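PDB 1WIW: glucose-6-phosphate isomerase like protein from Thermus thermophilus, which probably interconverts phosphorylated sugars, as glucose-6-phosphate and mannose-6-phosphate isomerases of the PGI/PMI family do. Local coordinates for residues Val92-Arg97 with Val102-Ser107; Leu164-Ser169 with Glu200-Gly205. All coordinates share one frame; numbering follows the deposited sequence.

From the N terminus, the chain first builds a parallel sheet in which strand 90-95 lies between strands 64-70 and 102-103. Contact 1 closes a short loop here: only four residues separate Val-92 to Arg-97 from Val-102 to Ser-107, and the chain returns to add an edge strand of that sheet within this chain. Contact 2 opens later, in the second SIS-type half, where 30 residues, helix 174-185 among them, separate 164-169 from 200-205. The two loops follow in series, neither nesting nor crossing. The centres of contact 1 and contact 2 are about 34 Å apart, on opposite sides of the chain's centre. The nearest atoms of contact 1 and contact 2 are about 17 Å apart. One ties strand to strand, the other strand to helix.

Contact 1. Residues Val92-Arg97 with Val102-Ser107; sequences VRVGFR and VHIPPS
The imidazole of His-103 meets the carbonyl of Phe-96 at its edge, NE2 donating to Phe-96 O over 2.9 Å, while CD of Pro-105 lies over one of its faces. This bond is bent, 130° at the hydrogen, with the donor tilted from the carbonyl plane. CG of Arg-97 sits over one face of the Phe-96 ring, and CG of Pro-106 approaches that ring obliquely, 3.8 Å from Phe-96 CG. Phe-96 CG, set between the backbone N and the carbonyl carbon (chi1 60°), carries the ring away from segment 102-107 and leaves Phe-96 CB against Pro-106 CD at 3.6 Å.

Behind these groups the strands pair in parallel. Val-102 N donates to Arg-93 O, Gly-95 N to Val-102 O, and Ile-104 N to Gly-95 O at 2.7 Å. Val-94 and Val-102 stand side by side, Val-94 CG2 being 3.8 Å from Val-102 CB, and both reach Phe-117 of helix 110-121. For Val-94, an alanine here is likely to leave a gap beside Val-102, where the valine side chain now meets Tyr-114 and Phe-117. Arg-93 turns elsewhere, to a salt bridge with Glu-69. The chemistry implies a pairing held by backbone bonds, which the His-103 side chain extends past the strand end to Phe-96.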
ATOM      1  N   VAL B  92      14.124 -16.562  16.140  1.00 26.85           N
ATOM      2  CA  VAL B  92      13.181 -17.664  16.025  1.00 24.17           C
ATOM      3  C   VAL B  92      12.479 -17.557  14.677  1.00 23.52           C
ATOM      4  O   VAL B  92      11.679 -16.649  14.451  1.00 23.50           O
ATOM      5  CB  VAL B  92      12.126 -17.638  17.148  1.00 24.29           C
ATOM      6  CG1 VAL B  92      11.113 -18.750  16.925  1.00 24.44           C
ATOM      7  CG2 VAL B  92      12.802 -17.815  18.499  1.00 23.78           C
ATOM      8  N   ARG B  93      12.794 -18.494  13.788  1.00 21.29           N
ATOM      9  CA  ARG B  93      12.228 -18.524  12.448  1.00 19.81           C
ATOM     10  C   ARG B  93      10.898 -19.262  12.409  1.00 18.12           C
ATOM     11  O   ARG B  93      10.811 -20.433  12.783  1.00 18.28           O
ATOM     12  CB  ARG B  93      13.206 -19.201  11.487  1.00 20.04           C
ATOM     13  CG  ARG B  93      14.562 -18.521  11.372  1.00 24.45           C
ATOM     14  CD  ARG B  93      15.497 -19.368  10.521  1.00 26.73           C
ATOM     15  NE  ARG B  93      14.962 -19.570   9.178  1.00 30.12           N
ATOM     16  CZ  ARG B  93      15.355 -20.532   8.350  1.00 31.42           C
ATOM     17  NH1 ARG B  93      16.293 -21.393   8.724  1.00 33.43           N
ATOM     18  NH2 ARG B  93      14.809 -20.635   7.146  1.00 31.85           N
ATOM     19  N   VAL B  94       9.870 -18.562  11.946  1.00 16.54           N
ATOM     20  CA  VAL B  94       8.528 -19.117  11.836  1.00 15.92           C
ATOM     21  C   VAL B  94       8.084 -18.981  10.381  1.00 16.50           C
ATOM     22  O   VAL B  94       7.977 -17.867   9.868  1.00 15.86           O
ATOM     23  CB  VAL B  94       7.543 -18.340  12.738  1.00 16.15           C
ATOM     24  CG1 VAL B  94       6.181 -18.981  12.693  1.00 14.15           C
ATOM     25  CG2 VAL B  94       8.065 -18.294  14.161  1.00 15.85           C
ATOM     26  N   GLY B  95       7.833 -20.108   9.717  1.00 16.45           N
ATOM     27  CA  GLY B  95       7.414 -20.054   8.325  1.00 18.76           C
ATOM     28  C   GLY B  95       7.082 -21.399   7.712  1.00 19.94           C
ATOM     29  O   GLY B  95       6.732 -22.340   8.420  1.00 18.28           O
ATOM     30  N   PHE B  96       7.191 -21.502   6.390  1.00 23.98           N
ATOM     31  CA  PHE B  96       6.875 -22.758   5.713  1.00 28.22           C
ATOM     32  C   PHE B  96       8.082 -23.552   5.222  1.00 30.94           C
ATOM     33  O   PHE B  96       7.959 -24.741   4.937  1.00 32.67           O
ATOM     34  CB  PHE B  96       5.932 -22.509   4.536  1.00 27.62           C
ATOM     35  CG  PHE B  96       6.489 -21.580   3.503  1.00 27.50           C
ATOM     36  CD1 PHE B  96       6.412 -20.205   3.673  1.00 29.94           C
ATOM     37  CD2 PHE B  96       7.111 -22.082   2.365  1.00 26.43           C
ATOM     38  CE1 PHE B  96       6.947 -19.340   2.721  1.00 31.59           C
ATOM     39  CE2 PHE B  96       7.649 -21.228   1.409  1.00 27.79           C
ATOM     40  CZ  PHE B  96       7.569 -19.854   1.585  1.00 29.97           C
ATOM     41  N   ARG B  97       9.241 -22.910   5.113  1.00 34.71           N
ATOM     42  CA  ARG B  97      10.434 -23.617   4.655  1.00 38.73           C
ATOM     43  C   ARG B  97      10.848 -24.655   5.695  1.00 40.19           C
ATOM     44  O   ARG B  97      10.680 -24.447   6.897  1.00 41.03           O
ATOM     45  CB  ARG B  97      11.584 -22.640   4.400  1.00 41.18           C
ATOM     46  CG  ARG B  97      11.309 -21.648   3.276  1.00 47.01           C
ATOM     47  CD  ARG B  97      12.564 -20.877   2.883  1.00 50.79           C
ATOM     48  NE  ARG B  97      12.294 -19.845   1.880  1.00 55.20           N
ATOM     49  CZ  ARG B  97      11.815 -20.080   0.660  1.00 57.54           C
ATOM     50  NH1 ARG B  97      11.544 -21.320   0.271  1.00 58.34           N
ATOM     51  NH2 ARG B  97      11.606 -19.072  -0.175  1.00 58.84           N
ATOM     52  N   VAL B 102       9.569 -22.980  13.780  1.00 20.98           N
ATOM     53  CA  VAL B 102       8.131 -23.151  13.972  1.00 18.53           C
ATOM     54  C   VAL B 102       7.484 -23.140  12.586  1.00 18.24           C
ATOM     55  O   VAL B 102       7.576 -22.157  11.849  1.00 14.66           O
ATOM     56  CB  VAL B 102       7.546 -22.020  14.836  1.00 18.30           C
ATOM     57  CG1 VAL B 102       6.062 -22.256  15.071  1.00 19.30           C
ATOM     58  CG2 VAL B 102       8.280 -21.958  16.163  1.00 19.41           C
ATOM     59  N   HIS B 103       6.816 -24.236  12.244  1.00 16.86           N
ATOM     60  CA  HIS B 103       6.219 -24.381  10.924  1.00 17.96           C
ATOM     61  C   HIS B 103       4.759 -23.955  10.749  1.00 17.48           C
ATOM     62  O   HIS B 103       3.880 -24.309  11.539  1.00 15.18           O
ATOM     63  CB  HIS B 103       6.375 -25.833  10.463  1.00 20.25           C
ATOM     64  CG  HIS B 103       6.131 -26.030   9.001  1.00 26.01           C
ATOM     65  ND1 HIS B 103       5.305 -27.018   8.510  1.00 28.36           N
ATOM     66  CD2 HIS B 103       6.599 -25.360   7.920  1.00 27.91           C
ATOM     67  CE1 HIS B 103       5.270 -26.945   7.191  1.00 29.45           C
ATOM     68  NE2 HIS B 103       6.047 -25.947   6.808  1.00 29.01           N
ATOM     69  N   ILE B 104       4.527 -23.174   9.700  1.00 16.48           N
ATOM     70  CA  ILE B 104       3.196 -22.705   9.335  1.00 14.70           C
ATOM     71  C   ILE B 104       3.126 -22.833   7.818  1.00 14.26           C
ATOM     72  O   ILE B 104       3.634 -21.978   7.089  1.00 14.28           O
ATOM     73  CB  ILE B 104       2.950 -21.219   9.712  1.00 13.86           C
ATOM     74  CG1 ILE B 104       2.909 -21.046  11.228  1.00 13.49           C
ATOM     75  CG2 ILE B 104       1.607 -20.752   9.135  1.00 10.73           C
ATOM     76  CD1 ILE B 104       4.214 -21.304  11.920  1.00 21.71           C
ATOM     77  N   PRO B 105       2.522 -23.922   7.322  1.00 15.39           N
ATOM     78  CA  PRO B 105       2.409 -24.128   5.877  1.00 15.30           C
ATOM     79  C   PRO B 105       1.656 -23.000   5.156  1.00 14.42           C
ATOM     80  O   PRO B 105       0.866 -22.272   5.761  1.00 12.58           O
ATOM     81  CB  PRO B 105       1.709 -25.489   5.768  1.00 17.15           C
ATOM     82  CG  PRO B 105       0.963 -25.613   7.067  1.00 20.85           C
ATOM     83  CD  PRO B 105       1.945 -25.055   8.067  1.00 16.12           C
ATOM     84  N   PRO B 106       1.915 -22.836   3.851  1.00 13.28           N
ATOM     85  CA  PRO B 106       1.261 -21.791   3.062  1.00 12.47           C
ATOM     86  C   PRO B 106      -0.254 -21.916   3.090  1.00 11.57           C
ATOM     87  O   PRO B 106      -0.801 -23.016   3.003  1.00  9.40           O
ATOM     88  CB  PRO B 106       1.826 -22.010   1.658  1.00 13.39           C
ATOM     89  CG  PRO B 106       3.169 -22.617   1.917  1.00 15.49           C
ATOM     90  CD  PRO B 106       2.863 -23.600   3.022  1.00 15.38           C
ATOM     91  N   SER B 107      -0.921 -20.776   3.216  1.00  8.13           N
ATOM     92  CA  SER B 107      -2.375 -20.720   3.244  1.00  8.81           C
ATOM     93  C   SER B 107      -2.782 -19.257   3.234  1.00  7.46           C
ATOM     94  O   SER B 107      -2.100 -18.414   3.818  1.00  7.27           O
ATOM     95  CB  SER B 107      -2.921 -21.390   4.512  1.00  9.35           C
ATOM     96  OG  SER B 107      -4.308 -21.126   4.676  1.00  8.76           O
TER

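Contact 2. Residues Leu164-Ser169 with Glu200-Gly205; sequences LPLFYS and EFFLVG
Phe-202 drives the edge of its ring against one face of Tyr-168, a T-shaped (edge-to-face) pair that joins helix 198-204 to strand 164-168, an outer strand of the parallel sheet in the C-terminal SIS domain. The planes stand at 83° and the centroids of the Phe-202 and Tyr-168 rings lie 5.1 Å apart. Two atoms of the edge do the touching: CE1 of Phe-202 rests over Tyr-168 CD1, 3.7 Å away, and CZ of Phe-202 comes equally close to Tyr-168 CG. An aromatic C-H edge set over a pi face is a weakly favourable electrostatic arrangement as well as a dispersive one.

On the other side of CZ, CE2 of Phe-202 meets CD2 of Leu-166, which approaches obliquely. Leu-166 and Tyr-168 are two apart on the strand, which puts both on the face turned to the helix. With CG anti to the backbone N in both (chi1 168° and -179°), the side chains extend from the strand toward the helix and meet the same phenyl ring.

Farther out, helix 225-234 packs on both partners, with Ala-230 on Tyr-168 and Ile-233 and Leu-234 on Phe-202, while Pro-194 also touches Phe-202. Backbone bonds from Leu-166 to Ala-217 and Val-219 fix the strand in its sheet. On the helix, Glu-200 OE2 accepts a hydrogen bond from Leu-74 N of the second subunit. Back at the shared ring, Phe-202 CE2 stands 4.0 Å from Leu-166 CD2.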
ATOM      1  N   LEU B 164     -14.771  -3.404  -9.569  1.00 11.89           N
ATOM      2  CA  LEU B 164     -13.402  -3.258  -9.098  1.00 10.79           C
ATOM      3  C   LEU B 164     -13.512  -2.720  -7.680  1.00  9.89           C
ATOM      4  O   LEU B 164     -13.771  -1.537  -7.478  1.00  9.78           O
ATOM      5  CB  LEU B 164     -12.636  -2.260  -9.975  1.00 10.60           C
ATOM      6  CG  LEU B 164     -11.201  -1.946  -9.548  1.00 11.56           C
ATOM      7  CD1 LEU B 164     -10.386  -3.230  -9.507  1.00 10.07           C
ATOM      8  CD2 LEU B 164     -10.578  -0.944 -10.521  1.00 11.12           C
ATOM      9  N   PRO B 165     -13.348  -3.591  -6.675  1.00  9.98           N
ATOM     10  CA  PRO B 165     -13.451  -3.117  -5.294  1.00  9.10           C
ATOM     11  C   PRO B 165     -12.317  -2.216  -4.827  1.00 10.55           C
ATOM     12  O   PRO B 165     -11.146  -2.424  -5.152  1.00  9.64           O
ATOM     13  CB  PRO B 165     -13.554  -4.414  -4.482  1.00 12.18           C
ATOM     14  CG  PRO B 165     -12.833  -5.406  -5.318  1.00 11.33           C
ATOM     15  CD  PRO B 165     -13.232  -5.058  -6.731  1.00 10.81           C
ATOM     16  N   LEU B 166     -12.698  -1.194  -4.070  1.00 10.87           N
ATOM     17  CA  LEU B 166     -11.765  -0.234  -3.505  1.00 11.27           C
ATOM     18  C   LEU B 166     -11.914  -0.363  -1.991  1.00 10.43           C
ATOM     19  O   LEU B 166     -12.923   0.061  -1.428  1.00  9.30           O
ATOM     20  CB  LEU B 166     -12.128   1.181  -3.965  1.00 10.95           C
ATOM     21  CG  LEU B 166     -11.461   2.376  -3.275  1.00 14.96           C
ATOM     22  CD1 LEU B 166      -9.950   2.221  -3.276  1.00 13.14           C
ATOM     23  CD2 LEU B 166     -11.884   3.662  -3.986  1.00 14.55           C
ATOM     24  N   PHE B 167     -10.914  -0.960  -1.343  1.00  8.84           N
ATOM     25  CA  PHE B 167     -10.948  -1.169   0.102  1.00  8.76           C
ATOM     26  C   PHE B 167     -10.276  -0.045   0.881  1.00  9.11           C
ATOM     27  O   PHE B 167      -9.141   0.333   0.584  1.00  8.75           O
ATOM     28  CB  PHE B 167     -10.270  -2.492   0.468  1.00  7.27           C
ATOM     29  CG  PHE B 167     -10.867  -3.693  -0.205  1.00  5.86           C
ATOM     30  CD1 PHE B 167     -10.169  -4.369  -1.199  1.00  6.09           C
ATOM     31  CD2 PHE B 167     -12.119  -4.161   0.165  1.00  6.99           C
ATOM     32  CE1 PHE B 167     -10.714  -5.499  -1.813  1.00  4.32           C
ATOM     33  CE2 PHE B 167     -12.672  -5.288  -0.443  1.00  7.68           C
ATOM     34  CZ  PHE B 167     -11.965  -5.958  -1.434  1.00  7.75           C
ATOM     35  N   TYR B 168     -10.984   0.471   1.885  1.00  8.80           N
ATOM     36  CA  TYR B 168     -10.478   1.548   2.737  1.00 10.54           C
ATOM     37  C   TYR B 168     -10.732   1.171   4.203  1.00 12.79           C
ATOM     38  O   TYR B 168     -11.877   0.982   4.610  1.00 11.98           O
ATOM     39  CB  TYR B 168     -11.189   2.864   2.405  1.00 10.41           C
ATOM     40  CG  TYR B 168     -10.723   4.047   3.228  1.00 12.67           C
ATOM     41  CD1 TYR B 168     -11.641   4.957   3.754  1.00 12.38           C
ATOM     42  CD2 TYR B 168      -9.368   4.246   3.501  1.00 12.55           C
ATOM     43  CE1 TYR B 168     -11.221   6.037   4.538  1.00 14.26           C
ATOM     44  CE2 TYR B 168      -8.940   5.320   4.283  1.00 13.92           C
ATOM     45  CZ  TYR B 168      -9.873   6.209   4.799  1.00 15.12           C
ATOM     46  OH  TYR B 168      -9.458   7.252   5.598  1.00 18.45           O
ATOM     47  N   SER B 169      -9.656   1.050   4.981  1.00 14.38           N
ATOM     48  CA  SER B 169      -9.746   0.676   6.391  1.00 15.19           C
ATOM     49  C   SER B 169      -9.040   1.668   7.312  1.00 16.39           C
ATOM     50  O   SER B 169      -7.894   1.457   7.713  1.00 15.82           O
ATOM     51  CB  SER B 169      -9.146  -0.715   6.604  1.00 18.81           C
ATOM     52  OG  SER B 169      -7.782  -0.749   6.207  1.00 18.47           O
ATOM     53  N   GLU B 200      -8.014  12.650   0.197  1.00 12.53           N
ATOM     54  CA  GLU B 200      -7.670  13.561  -0.895  1.00 15.22           C
ATOM     55  C   GLU B 200      -7.818  12.792  -2.210  1.00 14.17           C
ATOM     56  O   GLU B 200      -8.313  13.320  -3.205  1.00 12.57           O
ATOM     57  CB  GLU B 200      -6.227  14.059  -0.739  1.00 16.53           C
ATOM     58  CG  GLU B 200      -5.984  14.861   0.537  1.00 21.65           C
ATOM     59  CD  GLU B 200      -6.565  16.263   0.478  1.00 23.69           C
ATOM     60  OE1 GLU B 200      -7.410  16.528  -0.407  1.00 25.12           O
ATOM     61  OE2 GLU B 200      -6.184  17.101   1.325  1.00 23.94           O
ATOM     62  N   PHE B 201      -7.382  11.536  -2.186  1.00 12.32           N
ATOM     63  CA  PHE B 201      -7.447  10.650  -3.337  1.00 11.58           C
ATOM     64  C   PHE B 201      -8.898  10.479  -3.805  1.00 12.88           C
ATOM     65  O   PHE B 201      -9.198  10.578  -5.003  1.00 12.87           O
ATOM     66  CB  PHE B 201      -6.848   9.295  -2.944  1.00 12.75           C
ATOM     67  CG  PHE B 201      -6.965   8.236  -4.002  1.00 10.44           C
ATOM     68  CD1 PHE B 201      -6.140   8.253  -5.122  1.00 10.41           C
ATOM     69  CD2 PHE B 201      -7.884   7.202  -3.864  1.00 11.42           C
ATOM     70  CE1 PHE B 201      -6.226   7.252  -6.089  1.00 11.43           C
ATOM     71  CE2 PHE B 201      -7.981   6.196  -4.826  1.00 13.38           C
ATOM     72  CZ  PHE B 201      -7.147   6.225  -5.941  1.00 11.75           C
ATOM     73  N   PHE B 202      -9.795  10.231  -2.855  1.00 10.28           N
ATOM     74  CA  PHE B 202     -11.207  10.041  -3.175  1.00 11.97           C
ATOM     75  C   PHE B 202     -11.804  11.281  -3.843  1.00 13.21           C
ATOM     76  O   PHE B 202     -12.638  11.172  -4.734  1.00 13.30           O
ATOM     77  CB  PHE B 202     -11.994   9.725  -1.901  1.00 12.04           C
ATOM     78  CG  PHE B 202     -11.557   8.461  -1.204  1.00  9.53           C
ATOM     79  CD1 PHE B 202     -11.806   8.288   0.153  1.00  6.31           C
ATOM     80  CD2 PHE B 202     -10.921   7.437  -1.906  1.00  9.25           C
ATOM     81  CE1 PHE B 202     -11.428   7.109   0.809  1.00  9.87           C
ATOM     82  CE2 PHE B 202     -10.539   6.255  -1.262  1.00 11.01           C
ATOM     83  CZ  PHE B 202     -10.795   6.092   0.101  1.00  8.47           C
ATOM     84  N   LEU B 203     -11.364  12.453  -3.398  1.00 15.81           N
ATOM     85  CA  LEU B 203     -11.850  13.732  -3.911  1.00 18.08           C
ATOM     86  C   LEU B 203     -11.448  14.089  -5.334  1.00 19.39           C
ATOM     87  O   LEU B 203     -12.274  14.573  -6.103  1.00 20.71           O
ATOM     88  CB  LEU B 203     -11.396  14.869  -2.992  1.00 18.33           C
ATOM     89  CG  LEU B 203     -12.089  15.045  -1.644  1.00 19.66           C
ATOM     90  CD1 LEU B 203     -11.296  16.009  -0.782  1.00 19.43           C
ATOM     91  CD2 LEU B 203     -13.509  15.565  -1.865  1.00 20.15           C
ATOM     92  N   VAL B 204     -10.191  13.851  -5.693  1.00 18.88           N
ATOM     93  CA  VAL B 204      -9.716  14.222  -7.025  1.00 21.69           C
ATOM     94  C   VAL B 204      -9.460  13.108  -8.033  1.00 23.42           C
ATOM     95  O   VAL B 204      -9.603  13.318  -9.239  1.00 24.33           O
ATOM     96  CB  VAL B 204      -8.424  15.067  -6.921  1.00 21.89           C
ATOM     97  CG1 VAL B 204      -8.724  16.392  -6.234  1.00 24.07           C
ATOM     98  CG2 VAL B 204      -7.366  14.305  -6.145  1.00 21.75           C
ATOM     99  N   GLY B 205      -9.095  11.925  -7.554  1.00 25.83           N
ATOM    100  CA  GLY B 205      -8.797  10.838  -8.468  1.00 30.14           C
ATOM    101  C   GLY B 205      -9.925   9.958  -8.976  1.00 34.06           C
ATOM    102  O   GLY B 205      -9.694   9.115  -9.842  1.00 34.11           O
TER